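Local coordinates for uncharacterized protein SPO1766 (Silicibacter pomeroyi, PDB 3DNX), which is of unknown function but, as an MmcB-like member of the PDDEXK nuclease-like clan, probably takes part in DNA repair, at residues R81-E89 with P96-A104; R39-G47 with I54-S62. All blocks are in the same frame, centred on the assembly; numbering follows the deposited sequence. Where two conformers were deposited one is given.

Contact 1 (R81-E89 with P96-A104); sequences RYFWAVDME and PAESGLLIA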
loop_
_atom_site.group_PDB
_atom_site.type_symbol
_atom_site.label_atom_id
_atom_site.label_comp_id
_atom_site.label_asym_id
_atom_site.label_seq_id
_atom_site.Cartn_x
_atom_site.Cartn_y
_atom_site.Cartn_z
ATOM N N ARG A 81 17.358 -8.263 -0.575
ATOM C CA ARG A 81 18.540 -7.476 -0.919
ATOM C C ARG A 81 18.593 -6.239 -0.025
ATOM O O ARG A 81 17.578 -5.617 0.230
ATOM C CB ARG A 81 18.523 -7.050 -2.379
ATOM C CG ARG A 81 18.523 -8.207 -3.367
ATOM C CD ARG A 81 18.789 -7.718 -4.765
ATOM N NE ARG A 81 18.350 -8.661 -5.784
ATOM C CZ ARG A 81 19.139 -9.373 -6.585
ATOM N NH1 ARG A 81 18.597 -10.192 -7.470
ATOM N NH2 ARG A 81 20.442 -9.254 -6.552
ATOM N N TYR A 82 19.778 -5.955 0.479
ATOM C CA TYR A 82 20.092 -4.806 1.340
ATOM C C TYR A 82 21.058 -3.840 0.656
ATOM O O TYR A 82 22.126 -4.248 0.115
ATOM C CB TYR A 82 20.729 -5.290 2.654
ATOM C CG TYR A 82 21.124 -4.152 3.533
ATOM C CD1 TYR A 82 20.208 -3.562 4.374
ATOM C CD2 TYR A 82 22.438 -3.657 3.524
ATOM C CE1 TYR A 82 20.556 -2.481 5.172
ATOM C CE2 TYR A 82 22.792 -2.574 4.298
ATOM C CZ TYR A 82 21.848 -2.019 5.151
ATOM O OH TYR A 82 22.174 -0.958 5.947
ATOM N N PHE A 83 20.678 -2.557 0.656
ATOM C CA PHE A 83 21.414 -1.470 -0.006
ATOM C C PHE A 83 21.622 -0.308 0.936
ATOM O O PHE A 83 20.766 -0.017 1.813
ATOM C CB PHE A 83 20.674 -0.837 -1.183
ATOM C CG PHE A 83 20.300 -1.789 -2.287
ATOM C CD1 PHE A 83 20.969 -1.789 -3.492
ATOM C CD2 PHE A 83 19.230 -2.663 -2.114
ATOM C CE1 PHE A 83 20.591 -2.657 -4.519
ATOM C CE2 PHE A 83 18.846 -3.518 -3.126
ATOM C CZ PHE A 83 19.537 -3.532 -4.322
ATOM N N TRP A 84 22.756 0.371 0.719
ATOM C CA TRP A 84 22.959 1.732 1.194
ATOM C C TRP A 84 22.573 2.712 0.103
ATOM O O TRP A 84 22.681 2.384 -1.065
ATOM C CB TRP A 84 24.401 1.964 1.589
ATOM C CG TRP A 84 24.920 0.999 2.592
ATOM C CD1 TRP A 84 25.598 -0.138 2.331
ATOM C CD2 TRP A 84 24.805 1.093 4.021
ATOM N NE1 TRP A 84 25.931 -0.770 3.516
ATOM C CE2 TRP A 84 25.422 -0.037 4.559
ATOM C CE3 TRP A 84 24.226 2.028 4.890
ATOM C CZ2 TRP A 84 25.506 -0.251 5.930
ATOM C CZ3 TRP A 84 24.290 1.806 6.244
ATOM C CH2 TRP A 84 24.910 0.681 6.751
ATOM N N ALA A 85 22.083 3.883 0.492
ATOM C CA ALA A 85 21.858 5.016 -0.433
ATOM C C ALA A 85 22.533 6.248 0.197
ATOM O O ALA A 85 22.262 6.589 1.333
ATOM C CB ALA A 85 20.360 5.266 -0.690
ATOM N N VAL A 86 23.438 6.861 -0.557
ATOM C CA VAL A 86 24.222 8.017 -0.132
ATOM C C VAL A 86 24.324 9.002 -1.279
ATOM O O VAL A 86 24.062 8.651 -2.452
ATOM C CB VAL A 86 25.642 7.596 0.324
ATOM C CG1 VAL A 86 25.559 6.594 1.499
ATOM C CG2 VAL A 86 26.488 7.025 -0.830
ATOM N N ASP A 87 24.723 10.229 -0.973
ATOM C CA ASP A 87 24.925 11.181 -2.023
ATOM C C ASP A 87 26.384 11.126 -2.515
ATOM O O ASP A 87 27.223 10.416 -1.960
ATOM C CB ASP A 87 24.475 12.575 -1.580
ATOM C CG ASP A 87 25.378 13.226 -0.546
ATOM O OD1 ASP A 87 26.581 12.860 -0.325
ATOM O OD2 ASP A 87 24.852 14.202 0.045
HETATM N N MSE A 88 26.675 11.948 -3.502
HETATM C CA MSE A 88 27.991 11.965 -4.147
HETATM C C MSE A 88 29.106 12.556 -3.279
HETATM O O MSE A 88 30.298 12.472 -3.655
HETATM C CB MSE A 88 27.911 12.691 -5.506
HETATM C CG MSE A 88 27.597 14.200 -5.456
HETATM SE SE MSE A 88 27.082 15.033 -7.199
HETATM C CE MSE A 88 26.892 16.861 -6.491
ATOM N N GLU A 89 28.750 13.178 -2.144
ATOM C CA GLU A 89 29.746 13.723 -1.189
ATOM C C GLU A 89 30.173 12.679 -0.154
ATOM O O GLU A 89 31.172 12.856 0.525
ATOM C CB GLU A 89 29.189 14.924 -0.419
ATOM C CG GLU A 89 29.216 16.260 -1.137
ATOM C CD GLU A 89 29.198 17.430 -0.152
ATOM O OE1 GLU A 89 28.136 17.700 0.452
ATOM O OE2 GLU A 89 30.260 18.057 0.035
ATOM N N PRO A 96 30.304 -1.185 3.771
ATOM C CA PRO A 96 30.565 -2.635 3.653
ATOM C C PRO A 96 30.549 -3.115 2.177
ATOM O O PRO A 96 29.596 -2.822 1.428
ATOM C CB PRO A 96 29.413 -3.265 4.407
ATOM C CG PRO A 96 28.923 -2.218 5.352
ATOM C CD PRO A 96 29.267 -0.874 4.758
ATOM N N ALA A 97 31.577 -3.861 1.799
ATOM C CA ALA A 97 31.757 -4.323 0.436
ATOM C C ALA A 97 30.625 -5.213 -0.059
ATOM O O ALA A 97 30.324 -5.217 -1.250
ATOM C CB ALA A 97 33.054 -5.081 0.349
ATOM N N GLU A 98 30.021 -5.955 0.863
ATOM C CA GLU A 98 28.987 -6.971 0.582
ATOM C C GLU A 98 27.610 -6.376 0.292
ATOM O O GLU A 98 26.735 -7.054 -0.243
ATOM C CB GLU A 98 28.892 -7.980 1.744
ATOM C CG GLU A 98 29.076 -7.399 3.181
ATOM C CD GLU A 98 30.526 -6.961 3.494
ATOM O OE1 GLU A 98 31.463 -7.433 2.832
ATOM O OE2 GLU A 98 30.723 -6.122 4.384
ATOM N N SER A 99 27.414 -5.118 0.672
ATOM C CA SER A 99 26.163 -4.417 0.484
ATOM C C SER A 99 25.958 -3.877 -0.927
ATOM O O SER A 99 26.897 -3.621 -1.669
ATOM C CB SER A 99 26.128 -3.251 1.458
ATOM O OG SER A 99 26.231 -3.770 2.785
ATOM N N GLY A 100 24.703 -3.725 -1.300
ATOM C CA GLY A 100 24.347 -2.954 -2.471
ATOM C C GLY A 100 24.520 -1.461 -2.224
ATOM O O GLY A 100 24.659 -1.030 -1.082
ATOM N N LEU A 101 24.562 -0.678 -3.315
ATOM C CA LEU A 101 24.807 0.740 -3.189
ATOM C C LEU A 101 24.099 1.534 -4.251
ATOM O O LEU A 101 24.249 1.269 -5.463
ATOM C CB LEU A 101 26.337 1.033 -3.246
ATOM C CG LEU A 101 26.800 2.509 -3.107
ATOM C CD1 LEU A 101 26.420 3.126 -1.752
ATOM C CD2 LEU A 101 28.363 2.646 -3.304
ATOM N N LEU A 102 23.387 2.569 -3.801
ATOM C CA LEU A 102 22.833 3.565 -4.688
ATOM C C LEU A 102 23.467 4.890 -4.381
ATOM O O LEU A 102 23.733 5.205 -3.219
ATOM C CB LEU A 102 21.298 3.740 -4.527
ATOM C CG LEU A 102 20.371 2.614 -4.981
ATOM C CD1 LEU A 102 20.310 1.563 -3.916
ATOM C CD2 LEU A 102 19.004 3.139 -5.238
ATOM N N ILE A 103 23.698 5.665 -5.424
ATOM C CA ILE A 103 23.993 7.081 -5.260
ATOM C C ILE A 103 22.727 7.870 -5.589
ATOM O O ILE A 103 22.135 7.673 -6.650
ATOM C CB ILE A 103 25.156 7.543 -6.175
ATOM C CG1 ILE A 103 26.401 6.643 -6.046
ATOM C CG2 ILE A 103 25.459 9.005 -5.923
ATOM C CD1 ILE A 103 27.063 6.711 -4.723
ATOM N N ALA A 104 22.303 8.737 -4.667
ATOM C CA ALA A 104 20.996 9.367 -4.721
ATOM C C ALA A 104 21.091 10.851 -4.360
ATOM O O ALA A 104 22.106 11.319 -3.797
ATOM C CB ALA A 104 20.018 8.646 -3.755
HETATM O O HOH W 1 24.095 12.845 -5.040
#
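Phe-83 and Gly-100 sit beside each other where strands 81-86 and 100-104 pair in parallel. The two strands are neighbours in the central mixed sheet of a PDDEXK-like fold, and the crossover between them contains no helix. Five backbone hydrogen bonds join them. The first runs from Gly-100 N to Tyr-82 O (3.0 Å), the last from Ala-104 N to Val-86 O (2.8 Å).

Phe-83, Ala-85 and Leu-102 share one face of the sheet. The Phe-83 ring lies so close to Gly-100 that a side chain there would run into Phe-83 CD1. Leu-102 CD1 comes to the ring at a slant and packs tightly, 3.4 Å from Phe-83 CD1. The same ring also meets Trp-55 of strand 54-59.

Trp-84, Val-86, Leu-101 and Ile-103 take the other face. Trp-84 CG stands beside its backbone N (chi1 -55°), and the indole extends back past Gly-100 to the turn 96-99. Ser-99 OG lies at the indole edge, near its plane, 3.1 Å from Trp-84 NE1. Pro-96 crosses the indole at about a right angle, its CD 3.6 Å from Trp-84 NE1. Tyr-82 OH sits over one indole face, offset toward the rim. Phe-66 and Trp-72 also meet Trp-84 edge-to-face.

Further along, Val-86 holds CG2 between the backbone N and the carbonyl carbon, which puts this methyl next to both Leu-101 CD1 and Ile-103 CD1 (3.9 Å to the latter). Beyond the strand, Asp-87 forms an Asx turn, its OD1 accepting from Glu-89 N. One water bridges the two segments just past strand 81-86: it donates to Ala-104 O (2.8 Å) and accepts from Met-88 N (3.1 Å).

Contact 2 (R39-G47 with I54-S62); sequences RGLRVDVMG and IWVIECKSS. With NA (sodium ion), chain C.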
loop_
_atom_site.group_PDB
_atom_site.type_symbol
_atom_site.label_atom_id
_atom_site.label_comp_id
_atom_site.label_asym_id
_atom_site.label_seq_id
_atom_site.Cartn_x
_atom_site.Cartn_y
_atom_site.Cartn_z
ATOM N N ARG A 39 9.569 -5.325 15.971
ATOM C CA ARG A 39 9.745 -4.460 17.131
ATOM C C ARG A 39 11.178 -4.007 17.237
ATOM O O ARG A 39 12.081 -4.828 17.139
ATOM C CB ARG A 39 9.417 -5.215 18.417
ATOM C CG ARG A 39 7.993 -5.120 18.855
ATOM C CD ARG A 39 7.905 -5.421 20.332
ATOM N NE ARG A 39 6.561 -5.243 20.871
ATOM C CZ ARG A 39 6.069 -4.110 21.374
ATOM N NH1 ARG A 39 6.800 -3.004 21.418
ATOM N NH2 ARG A 39 4.828 -4.096 21.844
ATOM N N GLY A 40 11.384 -2.713 17.464
ATOM C CA GLY A 40 12.720 -2.176 17.680
ATOM C C GLY A 40 13.542 -1.892 16.438
ATOM O O GLY A 40 14.654 -1.409 16.554
ATOM N N LEU A 41 13.020 -2.184 15.248
ATOM C CA LEU A 41 13.723 -1.855 14.009
ATOM C C LEU A 41 12.897 -0.929 13.137
ATOM O O LEU A 41 11.673 -0.984 13.133
ATOM C CB LEU A 41 14.023 -3.117 13.196
ATOM C CG LEU A 41 14.982 -4.136 13.808
ATOM C CD1 LEU A 41 14.946 -5.410 12.968
ATOM C CD2 LEU A 41 16.415 -3.547 13.883
ATOM N N ARG A 42 13.585 -0.104 12.375
ATOM C CA ARG A 42 12.933 0.720 11.370
ATOM C C ARG A 42 13.863 0.917 10.193
ATOM O O ARG A 42 15.054 1.184 10.387
ATOM C CB ARG A 42 12.531 2.058 11.949
ATOM C CG ARG A 42 11.476 2.751 11.110
ATOM C CD ARG A 42 11.040 4.046 11.739
ATOM N NE ARG A 42 12.141 4.993 11.712
ATOM C CZ ARG A 42 12.074 6.270 12.086
ATOM N NH1 ARG A 42 10.916 6.804 12.501
ATOM N NH2 ARG A 42 13.182 7.025 12.016
ATOM N N VAL A 43 13.354 0.716 8.980
ATOM C CA VAL A 43 14.186 0.866 7.805
ATOM C C VAL A 43 13.766 2.115 7.034
ATOM O O VAL A 43 12.596 2.443 6.965
ATOM C CB VAL A 43 14.178 -0.397 6.881
ATOM C CG1 VAL A 43 14.437 -1.710 7.663
ATOM C CG2 VAL A 43 12.958 -0.481 6.085
ATOM N N ASP A 44 14.740 2.801 6.447
ATOM C CA ASP A 44 14.492 4.110 5.812
ATOM C C ASP A 44 13.589 4.013 4.573
ATOM O O ASP A 44 12.651 4.790 4.432
ATOM C CB ASP A 44 15.823 4.756 5.439
ATOM C CG ASP A 44 16.679 5.085 6.665
ATOM O OD1 ASP A 44 16.109 5.278 7.760
ATOM O OD2 ASP A 44 17.913 5.156 6.483
ATOM N N VAL A 45 13.887 3.048 3.706
ATOM C CA VAL A 45 13.028 2.735 2.589
ATOM C C VAL A 45 12.904 1.218 2.477
ATOM O O VAL A 45 13.908 0.496 2.510
ATOM C CB VAL A 45 13.545 3.333 1.261
ATOM C CG1 VAL A 45 12.653 2.888 0.071
ATOM C CG2 VAL A 45 13.574 4.854 1.344
HETATM N N MSE A 46 11.657 0.751 2.340
HETATM C CA MSE A 46 11.418 -0.614 1.890
HETATM C C MSE A 46 10.920 -0.590 0.467
HETATM O O MSE A 46 9.981 0.155 0.172
HETATM C CB MSE A 46 10.435 -1.354 2.798
HETATM C CG MSE A 46 10.221 -2.839 2.317
HETATM SE SE MSE A 46 9.066 -3.949 3.328
HETATM C CE MSE A 46 8.199 -5.000 1.873
ATOM N N GLY A 47 11.550 -1.398 -0.400
ATOM C CA GLY A 47 11.104 -1.550 -1.786
ATOM C C GLY A 47 10.453 -2.893 -1.994
ATOM O O GLY A 47 10.913 -3.905 -1.431
ATOM N N ILE A 54 11.802 -8.171 -1.789
ATOM C CA ILE A 54 11.845 -7.156 -0.728
ATOM C C ILE A 54 13.283 -6.620 -0.629
ATOM O O ILE A 54 14.243 -7.380 -0.459
ATOM C CB ILE A 54 11.342 -7.715 0.645
ATOM C CG1 ILE A 54 9.850 -8.067 0.558
ATOM C CG2 ILE A 54 11.513 -6.680 1.790
ATOM C CD1 ILE A 54 9.446 -9.143 1.526
ATOM N N TRP A 55 13.401 -5.290 -0.766
ATOM C CA TRP A 55 14.648 -4.558 -0.648
ATOM C C TRP A 55 14.578 -3.601 0.518
ATOM O O TRP A 55 13.564 -2.954 0.742
ATOM C CB TRP A 55 14.879 -3.734 -1.906
ATOM C CG TRP A 55 15.227 -4.518 -3.126
ATOM C CD1 TRP A 55 15.140 -5.864 -3.312
ATOM C CD2 TRP A 55 15.683 -3.972 -4.365
ATOM N NE1 TRP A 55 15.495 -6.192 -4.603
ATOM C CE2 TRP A 55 15.844 -5.044 -5.264
ATOM C CE3 TRP A 55 15.935 -2.690 -4.802
ATOM C CZ2 TRP A 55 16.284 -4.869 -6.571
ATOM C CZ3 TRP A 55 16.393 -2.516 -6.120
ATOM C CH2 TRP A 55 16.553 -3.608 -6.969
ATOM N N VAL A 56 15.641 -3.546 1.291
ATOM C CA VAL A 56 15.795 -2.554 2.326
ATOM C C VAL A 56 16.897 -1.617 1.843
ATOM O O VAL A 56 17.998 -2.059 1.421
ATOM C CB VAL A 56 16.166 -3.200 3.668
ATOM C CG1 VAL A 56 16.853 -2.173 4.617
ATOM C CG2 VAL A 56 14.919 -3.870 4.277
ATOM N N ILE A 57 16.599 -0.323 1.907
ATOM C CA ILE A 57 17.565 0.709 1.562
ATOM C C ILE A 57 17.700 1.663 2.736
ATOM O O ILE A 57 16.733 2.322 3.143
ATOM C CB ILE A 57 17.172 1.495 0.285
ATOM C CG1 ILE A 57 17.023 0.540 -0.886
ATOM C CG2 ILE A 57 18.207 2.583 -0.075
ATOM C CD1 ILE A 57 15.606 0.386 -1.304
ATOM N N GLU A 58 18.919 1.723 3.278
ATOM C CA GLU A 58 19.254 2.650 4.313
ATOM C C GLU A 58 19.922 3.875 3.706
ATOM O O GLU A 58 21.022 3.764 3.099
ATOM C CB GLU A 58 20.188 1.981 5.339
ATOM C CG GLU A 58 19.519 0.995 6.230
ATOM C CD GLU A 58 18.521 1.648 7.157
ATOM O OE1 GLU A 58 18.953 2.247 8.165
ATOM O OE2 GLU A 58 17.309 1.561 6.883
ATOM N N CYS A 59 19.319 5.021 3.971
ATOM C CA CYS A 59 19.697 6.295 3.408
ATOM C C CYS A 59 20.552 7.038 4.408
ATOM O O CYS A 59 20.056 7.581 5.370
ATOM C CB CYS A 59 18.455 7.106 3.023
ATOM S SG CYS A 59 17.421 6.263 1.804
ATOM N N LYS A 60 21.863 7.075 4.179
ATOM C CA LYS A 60 22.761 7.745 5.110
ATOM C C LYS A 60 23.228 9.087 4.540
ATOM O O LYS A 60 23.870 9.154 3.512
ATOM C CB LYS A 60 23.930 6.836 5.444
ATOM C CG LYS A 60 23.494 5.510 6.040
ATOM C CD LYS A 60 22.779 5.794 7.358
ATOM C CE LYS A 60 22.266 4.570 8.000
ATOM N NZ LYS A 60 21.548 4.865 9.301
ATOM N N SER A 61 22.903 10.153 5.250
ATOM C CA SER A 61 23.075 11.492 4.740
ATOM C C SER A 61 24.440 12.075 5.131
ATOM O O SER A 61 24.830 13.132 4.606
ATOM C CB SER A 61 21.936 12.343 5.266
ATOM O OG SER A 61 21.919 12.305 6.703
ATOM N N SER A 62 25.153 11.348 6.015
ATOM C CA SER A 62 26.447 11.761 6.580
ATOM C C SER A 62 27.211 10.521 7.046
ATOM O O SER A 62 26.613 9.502 7.334
ATOM C CB SER A 62 26.229 12.660 7.820
ATOM O OG SER A 62 26.617 14.001 7.598
HETATM NA NA NA C . 19.338 8.362 7.654
HETATM O O HOH W 2 17.130 3.375 9.682
HETATM O O HOH W 3 19.242 6.113 8.266
HETATM O O HOH W 4 17.276 8.669 6.853
HETATM O O HOH W 5 19.219 8.908 9.911
#
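Ile-54 opens the second strand of an antiparallel beta hairpin (strands 43-48 and 54-59) and meets Met-46 near its turn. The selenomethionine CE lies 3.7 Å from Ile-54 CG2. Trp-55 and Gly-47 form a hydrogen-bonded pair, with Trp-55 N 2.9 Å from Gly-47 O. Val-56 crosses Val-43 at about a right angle through their CG1 methyls. Ile-57 and Val-45 form the next hydrogen-bonded pair, their side chains pointing the same way.

Glu-58 bends at chi2 (-67°), and its carboxylate returns to the first strand. There OE2 takes Asp-44 N in a nearly straight bond (2.9 Å, 165°). Cys-59 N donates to the anti lone pair of Asp-44 OD2 (2.9 Å). With alanine at Asp-44, Cys-59 N is likely to lose this acceptor. Cys-59 O binds a sodium ion (2.5 Å), which Asp-65 and three waters also bind. Lys-60 NZ donates to one of these waters. Asp-44 on one strand and the run Glu-58, Cys-59, Lys-60 on the next fit the D...(D/E)XK motif of the PDDEXK clan, consistent with a nuclease-like site.

Helix 12-26 packs on Val-45, Trp-55 and Cys-59, while strands 30-35 and 81-86 flank the hairpin in the sheet.

Contact 2 comes first along the chain and closes before contact 1 opens. Their centres lie about 11 Å apart. Both belong to one mixed sheet, whose strand order follows the sequence from 30-35 to 109-113. Strands 54-59 and 81-86 are neighbours in it, and probable hydrogen bonds join Phe-83 N to Val-56 O and Ala-85 N to Glu-58 O. Side chains meet there too, with Tyr-82 OH packed against Glu-58 CG. Helix 12-26 touches residues of both contacts. Within the sheet the antiparallel hairpin adjoins the parallel pair, although helix 63-68 lies between them in sequence. The putative nuclease-like site lies at the C-terminal end of inner strand 54-59.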